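Long-range contacts in molybdopterin-guanine dinucleotide biosynthesis protein A (MobA) (Archaeoglobus fulgidus, PDB 3NGW), which probably transfers a guanine nucleotide to molybdopterin, using GTP, during synthesis of the molybdenum cofactor: residues C113-P118 with A128-S133; F83-V88 with H103-G108; G11-M16 with N180-L185; M22-K27 with R187-C192. All blocks are in the same frame, centred on the assembly; numbering follows the deposited sequence.

The four contacts form two groups on opposite sides of the chain's centre. Contacts 1 and 2 lie about 7 Å apart between centres and touch directly: strand 129-130 of contact 1 pairs with strand 86-90 of contact 2, with probable hydrogen bonds from Val88 N to Ala128 O and from Tyr130 N to Cys86 O. Contacts 3 and 4, about 13 Å apart between centres, share helix 182-194. Across the two groups, contact centres are about 28 to 30 Å apart. Asp184 of contact 3 binds a calcium ion, which lies about 9 Å from the Ala188 side chain of contact 4; a second calcium ion lies about 9 Å from the Ser133 side chain of contact 1.

Contact 1 of 4, residues C113-P118 with A128-S133; sequences CDALIP and AYYAES
Tyr129 turns the edge of its ring to segment 113-118, with Cys113 O and Leu116 N lying near the ring plane and Cys113 O 4.0 Å from Tyr129 CE2. Cys113 SG stands obliquely beside the same ring, 5.5 Å from the Tyr129 centroid, as a sulfur-aromatic contact. On the opposite surface of the sheet the Tyr130 ring is approached obliquely by two methyl groups. Ala115 CB comes to 3.8 Å from Tyr130 CD2, and an extended chi2 of 174° carries Ile117 CD1 out to Tyr130 OH. The backbones run antiparallel, with Leu116 and Tyr129 as a hydrogen-bonded pair (Leu116 N to Tyr129 O, 2.8 Å) and Ala115 and Tyr130 as a non-hydrogen-bonded one. Beyond the bridges, Ala131 N gives an almost straight bond to Asp114 O (2.8 Å, 173°). Asp114 is gripped at both carboxylate oxygens: Ser133 OG donates to the anti lone pair of OD1 at 2.7 Å, and Asn157 N takes OD2, which should fix the rotation of the group. The tyrosine hydroxyls bond outside the pair, Tyr129 OH to Glu109 and Tyr130 OH to Pro125 O. This beta hairpin is part of the mixed central sheet, flanked by strand 158-162 beside 115-119 and by strand 86-90 beside 129-130, while Leu116 packs against Leu104 of helix 98-111.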
loop_
_atom_site.group_PDB
_atom_site.type_symbol
_atom_site.label_atom_id
_atom_site.label_comp_id
_atom_site.label_asym_id
_atom_site.label_seq_id
_atom_site.Cartn_x
_atom_site.Cartn_y
_atom_site.Cartn_z
ATOM N N CYS A 113 -12.907 -7.556 11.520
ATOM C CA CYS A 113 -13.044 -6.103 11.552
ATOM C C CYS A 113 -13.012 -5.590 10.125
ATOM O O CYS A 113 -12.638 -6.325 9.220
ATOM C CB CYS A 113 -11.865 -5.504 12.306
ATOM S SG CYS A 113 -10.283 -6.014 11.583
ATOM N N ASP A 114 -13.389 -4.331 9.914
ATOM C CA ASP A 114 -13.352 -3.789 8.561
ATOM C C ASP A 114 -11.909 -3.495 8.141
ATOM O O ASP A 114 -11.563 -3.600 6.968
ATOM C CB ASP A 114 -14.202 -2.525 8.445
ATOM C CG ASP A 114 -15.654 -2.774 8.769
ATOM O OD1 ASP A 114 -16.230 -3.750 8.245
ATOM O OD2 ASP A 114 -16.220 -1.983 9.545
ATOM N N ALA A 115 -11.067 -3.134 9.098
ATOM C CA ALA A 115 -9.665 -2.853 8.808
ATOM C C ALA A 115 -8.800 -2.992 10.056
ATOM O O ALA A 115 -9.242 -2.722 11.174
ATOM C CB ALA A 115 -9.518 -1.440 8.220
ATOM N N LEU A 116 -7.569 -3.439 9.848
ATOM C CA LEU A 116 -6.595 -3.598 10.917
ATOM C C LEU A 116 -5.428 -2.724 10.470
ATOM O O LEU A 116 -4.731 -3.055 9.507
ATOM C CB LEU A 116 -6.141 -5.057 11.035
ATOM C CG LEU A 116 -5.044 -5.294 12.084
ATOM C CD1 LEU A 116 -5.679 -5.292 13.451
ATOM C CD2 LEU A 116 -4.331 -6.614 11.839
ATOM N N ILE A 117 -5.226 -1.612 11.170
ATOM C CA ILE A 117 -4.197 -0.641 10.814
ATOM C C ILE A 117 -3.140 -0.434 11.891
ATOM O O ILE A 117 -3.463 -0.134 13.042
ATOM C CB ILE A 117 -4.866 0.723 10.492
ATOM C CG1 ILE A 117 -5.866 0.531 9.348
ATOM C CG2 ILE A 117 -3.820 1.761 10.140
ATOM C CD1 ILE A 117 -6.702 1.755 9.035
ATOM N N PRO A 118 -1.858 -0.592 11.530
ATOM C CA PRO A 118 -0.738 -0.419 12.461
ATOM C C PRO A 118 -0.716 1.002 13.020
ATOM O O PRO A 118 -1.026 1.960 12.309
ATOM C CB PRO A 118 0.484 -0.725 11.594
ATOM C CG PRO A 118 -0.062 -1.704 10.587
ATOM C CD PRO A 118 -1.380 -1.071 10.224
ATOM N N ALA A 128 -1.794 -1.783 5.841
ATOM C CA ALA A 128 -2.760 -2.443 6.716
ATOM C C ALA A 128 -3.721 -3.390 5.995
ATOM O O ALA A 128 -3.766 -3.454 4.769
ATOM C CB ALA A 128 -3.557 -1.393 7.474
ATOM N N TYR A 129 -4.490 -4.115 6.799
ATOM C CA TYR A 129 -5.482 -5.065 6.323
ATOM C C TYR A 129 -6.843 -4.381 6.162
ATOM O O TYR A 129 -7.268 -3.605 7.023
ATOM C CB TYR A 129 -5.609 -6.212 7.331
ATOM C CG TYR A 129 -6.849 -7.058 7.144
ATOM C CD1 TYR A 129 -6.886 -8.102 6.214
ATOM C CD2 TYR A 129 -8.018 -6.760 7.842
ATOM C CE1 TYR A 129 -8.072 -8.821 5.987
ATOM C CE2 TYR A 129 -9.192 -7.466 7.617
ATOM C CZ TYR A 129 -9.214 -8.487 6.693
ATOM O OH TYR A 129 -10.403 -9.143 6.483
ATOM N N TYR A 130 -7.513 -4.662 5.048
ATOM C CA TYR A 130 -8.841 -4.116 4.782
ATOM C C TYR A 130 -9.710 -5.281 4.323
ATOM O O TYR A 130 -9.284 -6.092 3.503
ATOM C CB TYR A 130 -8.812 -3.033 3.677
ATOM C CG TYR A 130 -8.132 -1.723 4.062
ATOM C CD1 TYR A 130 -6.750 -1.562 3.947
ATOM C CD2 TYR A 130 -8.870 -0.658 4.584
ATOM C CE1 TYR A 130 -6.122 -0.374 4.349
ATOM C CE2 TYR A 130 -8.247 0.526 4.990
ATOM C CZ TYR A 130 -6.879 0.657 4.871
ATOM O OH TYR A 130 -6.267 1.813 5.303
ATOM N N ALA A 131 -10.911 -5.375 4.878
ATOM C CA ALA A 131 -11.844 -6.427 4.504
ATOM C C ALA A 131 -12.813 -5.816 3.503
ATOM O O ALA A 131 -12.930 -4.594 3.418
ATOM C CB ALA A 131 -12.600 -6.929 5.730
ATOM N N GLU A 132 -13.499 -6.664 2.746
ATOM C CA GLU A 132 -14.468 -6.217 1.750
ATOM C C GLU A 132 -15.565 -5.352 2.357
ATOM O O GLU A 132 -16.097 -4.448 1.707
ATOM C CB GLU A 132 -15.111 -7.432 1.086
ATOM C CG GLU A 132 -16.210 -7.103 0.100
ATOM C CD GLU A 132 -16.752 -8.340 -0.592
ATOM O OE1 GLU A 132 -16.019 -8.930 -1.417
ATOM O OE2 GLU A 132 -17.907 -8.736 -0.300
ATOM N N SER A 133 -15.901 -5.640 3.608
ATOM C CA SER A 133 -16.961 -4.924 4.311
ATOM C C SER A 133 -16.686 -3.430 4.503
ATOM O O SER A 133 -17.598 -2.666 4.830
ATOM C CB SER A 133 -17.213 -5.592 5.660
ATOM O OG SER A 133 -16.008 -5.753 6.395
#

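Contact 2 of 4, residues F83-V88 with H103-G108; sequences FGSCVV and HLYKEG
Ser85 meets helix 98-111 through its hydroxyl, whose OG lies 3.2 Å from Tyr105 OH at the far end of the tyrosine ring. The firm hydrogen-bond partner of this serine is Glu109, one helical turn beyond Tyr105, so the hydroxyl is held close to the helix from just outside the contact. At Cys86 the side chain points away from the helix, and the backbone does the touching: CA lies 3.6 Å from Tyr105 CE1, and Cys86 N is in the plane of the ring at its edge. With CG anti to the backbone N (chi1 -167°), the Tyr105 side chain leaves the helix toward the strand, and its ring edge meets Cys86 CA and Val87 CG1. Val87 then carries the hydrophobic part. Its CG1 packs 3.5 Å from Tyr105 CB and, more distantly, 4.3 Å from Leu104 CB, and the Val87 and Tyr105 side chains cross at about a right angle. An alanine in place of Tyr105 would keep the CB contact with Val87 but would probably open a gap beside the Cys86 backbone and take away the neighbour of the Ser85 hydroxyl. The short axes of strand 86-88 and helix 103-108 approach to 8.2 Å with their directions 135° apart. Strand 86-90, helix 98-111 and strand 115-119 form a beta-alpha-beta crossover between two parallel strands, with strand 129-130 inserted between them in the sheet. This helix-on-sheet layering belongs to the alpha/beta architecture of the GT-A clan of nucleotide-dependent transferases.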
loop_
_atom_site.group_PDB
_atom_site.type_symbol
_atom_site.label_atom_id
_atom_site.label_comp_id
_atom_site.label_asym_id
_atom_site.label_seq_id
_atom_site.Cartn_x
_atom_site.Cartn_y
_atom_site.Cartn_z
ATOM N N PHE A 83 -10.830 -8.171 -5.758
ATOM C CA PHE A 83 -10.762 -9.514 -5.210
ATOM C C PHE A 83 -11.059 -9.667 -3.721
ATOM O O PHE A 83 -10.732 -10.690 -3.124
ATOM C CB PHE A 83 -9.407 -10.164 -5.554
ATOM C CG PHE A 83 -8.194 -9.440 -5.008
ATOM C CD1 PHE A 83 -8.318 -8.336 -4.177
ATOM C CD2 PHE A 83 -6.911 -9.889 -5.331
ATOM C CE1 PHE A 83 -7.184 -7.693 -3.674
ATOM C CE2 PHE A 83 -5.770 -9.251 -4.831
ATOM C CZ PHE A 83 -5.909 -8.152 -4.007
ATOM N N GLY A 84 -11.693 -8.662 -3.125
ATOM C CA GLY A 84 -12.047 -8.738 -1.718
ATOM C C GLY A 84 -11.010 -8.278 -0.705
ATOM O O GLY A 84 -10.232 -7.361 -0.970
ATOM N N SER A 85 -11.014 -8.925 0.460
ATOM C CA SER A 85 -10.095 -8.601 1.546
ATOM C C SER A 85 -8.655 -8.779 1.103
ATOM O O SER A 85 -8.338 -9.660 0.300
ATOM C CB SER A 85 -10.371 -9.482 2.773
ATOM O OG SER A 85 -9.917 -10.817 2.586
ATOM N N CYS A 86 -7.784 -7.934 1.636
ATOM C CA CYS A 86 -6.371 -7.979 1.294
ATOM C C CYS A 86 -5.629 -7.074 2.241
ATOM O O CYS A 86 -6.234 -6.412 3.075
ATOM C CB CYS A 86 -6.162 -7.447 -0.121
ATOM S SG CYS A 86 -6.707 -5.715 -0.314
ATOM N N VAL A 87 -4.310 -7.061 2.101
ATOM C CA VAL A 87 -3.462 -6.185 2.885
ATOM C C VAL A 87 -2.948 -5.204 1.848
ATOM O O VAL A 87 -2.621 -5.602 0.726
ATOM C CB VAL A 87 -2.277 -6.935 3.542
ATOM C CG1 VAL A 87 -2.760 -7.694 4.763
ATOM C CG2 VAL A 87 -1.647 -7.888 2.542
ATOM N N VAL A 88 -2.908 -3.924 2.211
ATOM C CA VAL A 88 -2.453 -2.877 1.306
ATOM C C VAL A 88 -1.032 -2.472 1.654
ATOM O O VAL A 88 -0.644 -2.449 2.816
ATOM C CB VAL A 88 -3.376 -1.636 1.379
ATOM C CG1 VAL A 88 -2.847 -0.526 0.478
ATOM C CG2 VAL A 88 -4.789 -2.020 0.961
ATOM N N HIS A 103 1.389 -11.384 8.924
ATOM C CA HIS A 103 0.800 -11.243 10.248
ATOM C C HIS A 103 -0.457 -10.370 10.198
ATOM O O HIS A 103 -1.514 -10.767 10.687
ATOM C CB HIS A 103 1.819 -10.638 11.214
ATOM C CG HIS A 103 1.322 -10.520 12.621
ATOM N ND1 HIS A 103 0.964 -11.614 13.381
ATOM C CD2 HIS A 103 1.113 -9.435 13.403
ATOM C CE1 HIS A 103 0.555 -11.208 14.568
ATOM N NE2 HIS A 103 0.635 -9.888 14.608
ATOM N N LEU A 104 -0.339 -9.185 9.597
ATOM C CA LEU A 104 -1.467 -8.266 9.492
ATOM C C LEU A 104 -2.703 -8.910 8.870
ATOM O O LEU A 104 -3.816 -8.729 9.368
ATOM C CB LEU A 104 -1.064 -7.022 8.687
ATOM C CG LEU A 104 -0.065 -6.086 9.378
ATOM C CD1 LEU A 104 0.275 -4.904 8.481
ATOM C CD2 LEU A 104 -0.669 -5.597 10.700
ATOM N N TYR A 105 -2.506 -9.664 7.790
ATOM C CA TYR A 105 -3.608 -10.328 7.095
ATOM C C TYR A 105 -4.294 -11.357 7.979
ATOM O O TYR A 105 -5.519 -11.353 8.134
ATOM C CB TYR A 105 -3.105 -11.033 5.840
ATOM C CG TYR A 105 -4.217 -11.471 4.924
ATOM C CD1 TYR A 105 -4.954 -10.536 4.207
ATOM C CD2 TYR A 105 -4.540 -12.820 4.776
ATOM C CE1 TYR A 105 -5.987 -10.927 3.364
ATOM C CE2 TYR A 105 -5.577 -13.229 3.931
ATOM C CZ TYR A 105 -6.297 -12.274 3.227
ATOM O OH TYR A 105 -7.326 -12.645 2.386
ATOM N N LYS A 106 -3.493 -12.247 8.550
ATOM C CA LYS A 106 -4.004 -13.301 9.418
ATOM C C LYS A 106 -4.767 -12.684 10.585
ATOM O O LYS A 106 -5.918 -13.034 10.838
ATOM C CB LYS A 106 -2.840 -14.151 9.940
ATOM C CG LYS A 106 -3.265 -15.404 10.679
ATOM C CD LYS A 106 -2.067 -16.102 11.315
ATOM C CE LYS A 106 -1.487 -15.276 12.469
ATOM N NZ LYS A 106 -0.366 -15.977 13.169
ATOM N N GLU A 107 -4.119 -11.758 11.288
ATOM C CA GLU A 107 -4.739 -11.098 12.426
ATOM C C GLU A 107 -5.974 -10.327 12.004
ATOM O O GLU A 107 -6.970 -10.286 12.725
ATOM C CB GLU A 107 -3.752 -10.146 13.102
ATOM C CG GLU A 107 -2.753 -10.837 14.017
ATOM C CD GLU A 107 -3.434 -11.605 15.142
ATOM O OE1 GLU A 107 -4.144 -10.977 15.953
ATOM O OE2 GLU A 107 -3.257 -12.839 15.206
ATOM N N GLY A 108 -5.905 -9.716 10.828
ATOM C CA GLY A 108 -7.031 -8.953 10.339
ATOM C C GLY A 108 -8.225 -9.845 10.079
ATOM O O GLY A 108 -9.337 -9.543 10.515
#

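Contact 3 of 4, residues G11-M16 with N180-L185; sequences GRRIGM and NTPDDL. With CA (calcium ion), chain C.
Arg13 and Thr181 come within 5.2 Å of each other at their CA atoms, where the type I turn from Arg12 to Gly15 meets the residue just ahead of helix 182-194. The Arg13 side chain lies over the helix start: CB is 3.2 Å from Asn180 O, while the side chain is bent at chi2 and chi3, and NH2 lies 3.3 Å from Thr181 CG2. The Arg13 and Pro182 side chains cross at about a right angle, with NH1 near Pro182 CD. Ile14 takes the other part of the contact, with CD1 against Asn180 O at 3.2 Å and CG2 against Leu185 CD1 at 3.5 Å. The helix start is organised by Asp184, whose OD2 accepts from two amides. Asn180 N meets it on the anti side at 2.7 Å, and Thr181 N comes from above the carboxylate plane at 3.0 Å. Both oxygens of this carboxylate also bind a calcium ion, with OD2 2.9 Å from the metal. No hydrogen bond joins the two segments, and the turn rests on the helix start by van der Waals contact of Arg13 and Ile14 with Asn180 O, Thr181, Pro182 and Leu185. The polar chemistry is concentrated on Asp184, where two amide donors and the cation would probably stabilise negative charge and fix the carboxylate's orientation, coupling the metal site to the backbone just ahead of the helix.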
loop_
_atom_site.group_PDB
_atom_site.type_symbol
_atom_site.label_atom_id
_atom_site.label_comp_id
_atom_site.label_asym_id
_atom_site.label_seq_id
_atom_site.Cartn_x
_atom_site.Cartn_y
_atom_site.Cartn_z
ATOM N N GLY A 11 5.339 11.042 -7.727
ATOM C CA GLY A 11 6.385 11.672 -6.941
ATOM C C GLY A 11 6.485 13.167 -7.156
ATOM O O GLY A 11 7.194 13.629 -8.050
ATOM N N ARG A 12 5.778 13.934 -6.333
ATOM C CA ARG A 12 5.796 15.381 -6.465
ATOM C C ARG A 12 7.061 15.976 -5.877
ATOM O O ARG A 12 7.789 16.699 -6.559
ATOM C CB ARG A 12 4.584 15.990 -5.773
ATOM C CG ARG A 12 4.081 17.233 -6.460
ATOM C CD ARG A 12 2.663 17.014 -6.919
ATOM N NE ARG A 12 2.469 17.454 -8.293
ATOM C CZ ARG A 12 1.372 17.210 -9.000
ATOM N NH1 ARG A 12 0.369 16.529 -8.456
ATOM N NH2 ARG A 12 1.277 17.637 -10.252
ATOM N N ARG A 13 7.325 15.674 -4.610
ATOM C CA ARG A 13 8.514 16.199 -3.956
ATOM C C ARG A 13 9.813 15.591 -4.509
ATOM O O ARG A 13 10.894 16.099 -4.224
ATOM C CB ARG A 13 8.445 15.980 -2.435
ATOM C CG ARG A 13 7.412 16.826 -1.664
ATOM C CD ARG A 13 7.617 18.334 -1.847
ATOM N NE ARG A 13 9.028 18.669 -2.006
ATOM C CZ ARG A 13 9.925 18.682 -1.024
ATOM N NH1 ARG A 13 11.189 18.989 -1.281
ATOM N NH2 ARG A 13 9.565 18.410 0.218
ATOM N N ILE A 14 9.725 14.515 -5.295
ATOM C CA ILE A 14 10.934 13.907 -5.859
ATOM C C ILE A 14 11.117 14.148 -7.355
ATOM O O ILE A 14 12.092 13.689 -7.956
ATOM C CB ILE A 14 11.023 12.384 -5.588
ATOM C CG1 ILE A 14 9.671 11.723 -5.801
ATOM C CG2 ILE A 14 11.530 12.145 -4.167
ATOM C CD1 ILE A 14 8.687 11.963 -4.660
ATOM N N GLY A 15 10.176 14.874 -7.947
ATOM C CA GLY A 15 10.247 15.203 -9.362
ATOM C C GLY A 15 10.320 14.051 -10.343
ATOM O O GLY A 15 11.051 14.127 -11.332
HETATM N N MSE A 16 9.559 12.992 -10.078
HETATM C CA MSE A 16 9.527 11.827 -10.953
HETATM C C MSE A 16 8.595 10.763 -10.385
HETATM O O MSE A 16 8.490 10.607 -9.169
HETATM C CB MSE A 16 10.926 11.243 -11.120
HETATM C CG MSE A 16 11.507 10.657 -9.851
HETATM SE SE MSE A 16 13.124 9.665 -10.213
HETATM C CE MSE A 16 14.408 11.017 -9.672
ATOM N N ASN A 180 9.314 9.930 0.222
ATOM C CA ASN A 180 8.516 11.007 -0.366
ATOM C C ASN A 180 9.327 12.245 -0.744
ATOM O O ASN A 180 8.969 12.956 -1.682
ATOM C CB ASN A 180 7.405 11.442 0.598
ATOM C CG ASN A 180 6.469 10.304 0.974
ATOM O OD1 ASN A 180 6.857 9.370 1.677
ATOM N ND2 ASN A 180 5.226 10.377 0.504
ATOM N N THR A 181 10.411 12.503 -0.018
ATOM C CA THR A 181 11.230 13.686 -0.262
ATOM C C THR A 181 12.728 13.430 -0.456
ATOM O O THR A 181 13.225 12.355 -0.163
ATOM C CB THR A 181 11.077 14.672 0.894
ATOM O OG1 THR A 181 11.349 13.996 2.125
ATOM C CG2 THR A 181 9.687 15.226 0.935
ATOM N N PRO A 182 13.469 14.438 -0.943
ATOM C CA PRO A 182 14.913 14.299 -1.171
ATOM C C PRO A 182 15.690 13.642 -0.032
ATOM O O PRO A 182 16.553 12.801 -0.281
ATOM C CB PRO A 182 15.357 15.733 -1.428
ATOM C CG PRO A 182 14.165 16.298 -2.172
ATOM C CD PRO A 182 13.007 15.785 -1.330
ATOM N N ASP A 183 15.403 14.020 1.211
ATOM C CA ASP A 183 16.104 13.414 2.336
ATOM C C ASP A 183 15.822 11.899 2.469
ATOM O O ASP A 183 16.626 11.165 3.041
ATOM C CB ASP A 183 15.768 14.141 3.647
ATOM C CG ASP A 183 14.277 14.309 3.869
ATOM O OD1 ASP A 183 13.821 14.061 4.995
ATOM O OD2 ASP A 183 13.562 14.707 2.933
ATOM N N ASP A 184 14.693 11.438 1.933
ATOM C CA ASP A 184 14.354 10.025 1.980
ATOM C C ASP A 184 15.200 9.213 1.006
ATOM O O ASP A 184 15.669 8.141 1.363
ATOM C CB ASP A 184 12.881 9.799 1.649
ATOM C CG ASP A 184 11.953 10.386 2.691
ATOM O OD1 ASP A 184 12.361 10.447 3.864
ATOM O OD2 ASP A 184 10.816 10.778 2.349
ATOM N N LEU A 185 15.368 9.696 -0.227
ATOM C CA LEU A 185 16.188 8.977 -1.209
ATOM C C LEU A 185 17.591 8.784 -0.658
ATOM O O LEU A 185 18.184 7.722 -0.817
ATOM C CB LEU A 185 16.273 9.738 -2.543
ATOM C CG LEU A 185 15.108 9.571 -3.526
ATOM C CD1 LEU A 185 13.830 9.900 -2.808
ATOM C CD2 LEU A 185 15.285 10.468 -4.744
HETATM CA CA CA C . 10.091 11.032 5.105
#

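Contact 4 of 4, residues M22-K27 with R187-C192; sequences MLCGKK and RAEEIC
Cys24 and Cys192 form a disulfide that ties a beta hairpin, closed by a type I' turn from Leu23 to Lys26, to helix 182-194. The S-S bond is 2.0 Å long, and its chi3 of 92° is close to the relaxed value for a right-handed disulfide. The tight part lies beside it. Leu23 CD2 presses to 3.3 Å from Cys192 SG and also reaches Ala188, where it is 4.0 Å from CB. Helix 28-36 adds to this packing, since Trp31 touches Cys192 and its NE1 bonds to Leu23 O. The other side is looser and polar. Glu189, bent at chi2 (-60°), turns its carboxylate back to the hairpin, where Cys24 N donates to OE2 at 2.8 Å in a fairly straight bond (165°) that arrives on the syn side. Replacing Glu189 with an alanine would probably leave Cys24 N without its acceptor and remove one anchor of a bound water. This water bridges the segments, accepting from Gly25 N at 2.8 Å and donating to Glu189 OE2 at 3.1 Å.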
loop_
_atom_site.group_PDB
_atom_site.type_symbol
_atom_site.label_atom_id
_atom_site.label_comp_id
_atom_site.label_asym_id
_atom_site.label_seq_id
_atom_site.Cartn_x
_atom_site.Cartn_y
_atom_site.Cartn_z
HETATM N N MSE A 22 15.077 5.301 -8.660
HETATM C CA MSE A 22 16.170 4.332 -8.613
HETATM C C MSE A 22 16.653 4.058 -7.202
HETATM O O MSE A 22 17.209 4.935 -6.549
HETATM C CB MSE A 22 17.347 4.831 -9.449
HETATM C CG MSE A 22 17.098 4.782 -10.935
HETATM SE SE MSE A 22 17.065 2.962 -11.586
HETATM C CE MSE A 22 18.984 2.743 -11.863
ATOM N N LEU A 23 16.445 2.833 -6.745
ATOM C CA LEU A 23 16.871 2.442 -5.416
ATOM C C LEU A 23 17.919 1.355 -5.583
ATOM O O LEU A 23 17.607 0.254 -6.031
ATOM C CB LEU A 23 15.695 1.889 -4.629
ATOM C CG LEU A 23 15.525 2.355 -3.187
ATOM C CD1 LEU A 23 14.722 1.293 -2.466
ATOM C CD2 LEU A 23 16.863 2.563 -2.498
ATOM N N CYS A 24 19.160 1.668 -5.228
ATOM C CA CYS A 24 20.250 0.713 -5.349
ATOM C C CYS A 24 20.310 0.124 -6.749
ATOM O O CYS A 24 20.431 -1.087 -6.917
ATOM C CB CYS A 24 20.105 -0.409 -4.316
ATOM S SG CYS A 24 20.996 -0.075 -2.756
ATOM N N GLY A 25 20.216 0.996 -7.749
ATOM C CA GLY A 25 20.293 0.567 -9.134
ATOM C C GLY A 25 19.082 -0.146 -9.702
ATOM O O GLY A 25 19.142 -0.686 -10.811
ATOM N N LYS A 26 17.981 -0.151 -8.961
ATOM C CA LYS A 26 16.763 -0.814 -9.421
ATOM C C LYS A 26 15.560 0.098 -9.189
ATOM O O LYS A 26 15.459 0.742 -8.153
ATOM C CB LYS A 26 16.576 -2.129 -8.660
ATOM C CG LYS A 26 15.405 -2.978 -9.128
ATOM C CD LYS A 26 15.024 -3.988 -8.052
ATOM C CE LYS A 26 16.189 -4.891 -7.685
ATOM N NZ LYS A 26 15.901 -5.717 -6.482
ATOM N N LYS A 27 14.658 0.156 -10.161
ATOM C CA LYS A 27 13.471 0.994 -10.050
ATOM C C LYS A 27 12.575 0.540 -8.899
ATOM O O LYS A 27 12.570 -0.635 -8.542
ATOM C CB LYS A 27 12.682 0.950 -11.356
ATOM C CG LYS A 27 13.408 1.548 -12.542
ATOM C CD LYS A 27 12.496 1.588 -13.763
ATOM C CE LYS A 27 13.201 2.215 -14.956
ATOM N NZ LYS A 27 12.315 2.324 -16.152
ATOM N N ARG A 187 18.502 8.602 2.494
ATOM C CA ARG A 187 18.483 7.571 3.530
ATOM C C ARG A 187 18.171 6.207 2.922
ATOM O O ARG A 187 18.843 5.219 3.222
ATOM C CB ARG A 187 17.452 7.894 4.619
ATOM C CG ARG A 187 17.958 7.577 6.027
ATOM C CD ARG A 187 17.029 6.665 6.828
ATOM N NE ARG A 187 15.782 7.316 7.227
ATOM C CZ ARG A 187 14.889 6.777 8.059
ATOM N NH1 ARG A 187 13.775 7.434 8.365
ATOM N NH2 ARG A 187 15.114 5.582 8.597
ATOM N N ALA A 188 17.148 6.163 2.071
ATOM C CA ALA A 188 16.743 4.930 1.406
ATOM C C ALA A 188 17.961 4.253 0.797
ATOM O O ALA A 188 18.122 3.040 0.903
ATOM C CB ALA A 188 15.718 5.224 0.328
ATOM N N GLU A 189 18.817 5.047 0.165
ATOM C CA GLU A 189 20.032 4.528 -0.445
ATOM C C GLU A 189 20.929 3.872 0.590
ATOM O O GLU A 189 21.413 2.771 0.368
ATOM C CB GLU A 189 20.813 5.644 -1.136
ATOM C CG GLU A 189 20.572 5.766 -2.628
ATOM C CD GLU A 189 20.940 4.502 -3.391
ATOM O OE1 GLU A 189 22.037 3.948 -3.159
ATOM O OE2 GLU A 189 20.136 4.071 -4.240
ATOM N N GLU A 190 21.150 4.541 1.719
ATOM C CA GLU A 190 22.012 3.990 2.765
ATOM C C GLU A 190 21.463 2.665 3.279
ATOM O O GLU A 190 22.216 1.734 3.549
ATOM C CB GLU A 190 22.134 4.967 3.941
ATOM C CG GLU A 190 22.328 6.432 3.558
ATOM C CD GLU A 190 22.459 7.360 4.776
ATOM O OE1 GLU A 190 21.760 7.131 5.796
ATOM O OE2 GLU A 190 23.250 8.332 4.702
ATOM N N ILE A 191 20.145 2.592 3.416
ATOM C CA ILE A 191 19.485 1.388 3.905
ATOM C C ILE A 191 19.652 0.219 2.937
ATOM O O ILE A 191 20.086 -0.860 3.341
ATOM C CB ILE A 191 17.976 1.647 4.150
ATOM C CG1 ILE A 191 17.812 2.656 5.290
ATOM C CG2 ILE A 191 17.258 0.352 4.483
ATOM C CD1 ILE A 191 16.387 3.083 5.533
ATOM N N CYS A 192 19.310 0.422 1.665
ATOM C CA CYS A 192 19.441 -0.651 0.685
ATOM C C CYS A 192 20.907 -1.009 0.464
ATOM O O CYS A 192 21.211 -2.073 -0.066
ATOM C CB CYS A 192 18.788 -0.267 -0.651
ATOM S SG CYS A 192 19.674 0.987 -1.632
HETATM O O HOH W 1 20.560 3.745 -7.275
#